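Side-chain contact in aminoglycoside N(3)-acetyltransferase III (Serratia marcescens, PDB 7LAO), which transfers an acetyl group from acetyl-CoA to N3 of 2-deoxystreptamine antibiotics such as gentamicin, kanamycin and tobramycin, giving resistance to them: residues A11-L16 with L159-P164. Residues are numbered along the deposited sequence; the frame is centred on the assembly and turned at random.
Sequences ADLHGL and LLLGAP
Leu159, on strand 157-161, divides its two methyls between two leucines of the N-terminal helix 6-16: CD1 of Leu159 meets CD2 of Leu16 at 3.6 Å, and CD2 of Leu159 meets CD2 of Leu13 at 3.9 Å. The CB bond of Leu159 points toward the helix; the first torsion sets CG anti to the backbone N (chi1 171°), and the second spreads the two methyls, one to each partner. Leu16, three residues after Leu13, also has its CB bond pointing across the contact, toward the strand, and its side chain and that of Leu159 slant past each other. Leu13 comes from the flank: its CG lies anti to the carbonyl carbon (chi1 -69°), and its CD2 methyl extends on toward the strand and crosses the side chain of Leu159 at about a right angle. That same methyl also touches CD2 of Leu161, two residues further along the strand, at a looser 4.2 Å. The axes of helix 11-16 and strand 159-161 approach to 11.5 Å, their N-to-C directions 134° apart, and side chains span the gap. Around this patch, Leu47 of helix 40-51 touches both Leu13 and Leu159, while Val243 borders Leu13, Leu16 and Leu161. Strand 157-161 lies in the mixed sheet between strands 23-28 and 246-252, and the contact joins the N-terminal helix to one face of that sheet. Elsewhere on the helix, Asp12 OD2 accepts a hydrogen bond from Gly244 N, tying it to the chain just after strand 239-243. All four touching leucines are buried and meet through methyls alone, which implies that helix and strand are held here by dispersion and the exclusion of water, with little directional constraint.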
# COMPACT_ATOMS: atom_id res chain seq x y z
N ALA A 11 -10.63 10.20 18.14
CA ALA A 11 -10.50 11.65 18.28
C ALA A 11 -9.24 12.17 17.60
O ALA A 11 -9.31 13.16 16.86
CB ALA A 11 -10.52 12.05 19.74
N ASP A 12 -8.10 11.49 17.78
CA ASP A 12 -6.87 11.93 17.09
C ASP A 12 -7.03 11.89 15.56
O ASP A 12 -6.58 12.80 14.85
CB ASP A 12 -5.68 11.05 17.51
CG ASP A 12 -5.36 11.13 19.04
OD1 ASP A 12 -5.79 12.12 19.68
OD2 ASP A 12 -4.66 10.22 19.54
N LEU A 13 -7.62 10.82 15.02
CA LEU A 13 -7.88 10.72 13.59
C LEU A 13 -8.73 11.89 13.10
O LEU A 13 -8.44 12.50 12.06
CB LEU A 13 -8.59 9.39 13.32
CG LEU A 13 -7.66 8.20 13.55
CD1 LEU A 13 -8.53 6.87 13.46
CD2 LEU A 13 -6.49 8.19 12.54
N HIS A 14 -9.81 12.18 13.81
CA HIS A 14 -10.65 13.31 13.41
C HIS A 14 -9.86 14.61 13.44
O HIS A 14 -9.95 15.42 12.52
CB HIS A 14 -11.85 13.40 14.34
CG HIS A 14 -12.89 14.35 13.88
ND1 HIS A 14 -12.90 15.68 14.25
CD2 HIS A 14 -13.92 14.19 13.02
CE1 HIS A 14 -13.93 16.29 13.67
NE2 HIS A 14 -14.56 15.40 12.92
N GLY A 15 -9.05 14.80 14.48
CA GLY A 15 -8.26 16.01 14.56
C GLY A 15 -7.25 16.09 13.45
O GLY A 15 -6.81 17.19 13.08
N LEU A 16 -6.85 14.96 12.89
CA LEU A 16 -5.89 14.98 11.79
C LEU A 16 -6.56 15.25 10.46
O LEU A 16 -5.88 15.52 9.44
CB LEU A 16 -5.12 13.65 11.77
CG LEU A 16 -3.95 13.46 10.83
CD1 LEU A 16 -2.74 14.40 11.18
CD2 LEU A 16 -3.56 12.01 10.82
N LEU A 159 -3.00 7.83 4.82
CA LEU A 159 -2.77 8.03 6.26
C LEU A 159 -1.49 7.32 6.67
O LEU A 159 -1.42 6.09 6.54
CB LEU A 159 -3.97 7.49 7.03
CG LEU A 159 -3.74 7.46 8.54
CD1 LEU A 159 -3.54 8.85 9.07
CD2 LEU A 159 -4.90 6.79 9.21
N LEU A 160 -0.48 8.06 7.16
CA LEU A 160 0.71 7.46 7.74
C LEU A 160 0.57 7.58 9.26
O LEU A 160 0.45 8.69 9.77
CB LEU A 160 2.01 8.14 7.26
CG LEU A 160 2.25 8.31 5.74
CD1 LEU A 160 3.66 8.84 5.44
CD2 LEU A 160 1.97 6.99 4.95
N LEU A 161 0.56 6.44 9.96
CA LEU A 161 0.48 6.41 11.43
C LEU A 161 1.84 5.96 11.94
O LEU A 161 2.04 4.77 12.17
CB LEU A 161 -0.59 5.46 11.94
CG LEU A 161 -2.03 5.79 11.57
CD1 LEU A 161 -2.99 4.72 12.13
CD2 LEU A 161 -2.43 7.21 12.02
N GLY A 162 2.75 6.93 12.13
CA GLY A 162 4.14 6.67 12.50
C GLY A 162 4.98 6.00 11.43
O GLY A 162 6.12 5.67 11.71
N ALA A 163 4.44 5.79 10.19
CA ALA A 163 5.27 5.17 9.16
C ALA A 163 6.05 6.26 8.42
O ALA A 163 5.62 7.41 8.38
CB ALA A 163 4.40 4.37 8.17
N PRO A 164 7.21 5.95 7.87
CA PRO A 164 8.02 7.01 7.24
C PRO A 164 7.46 7.40 5.87
O PRO A 164 6.62 6.71 5.28
CB PRO A 164 9.42 6.39 7.15
CG PRO A 164 9.14 4.89 7.12
CD PRO A 164 7.91 4.65 7.92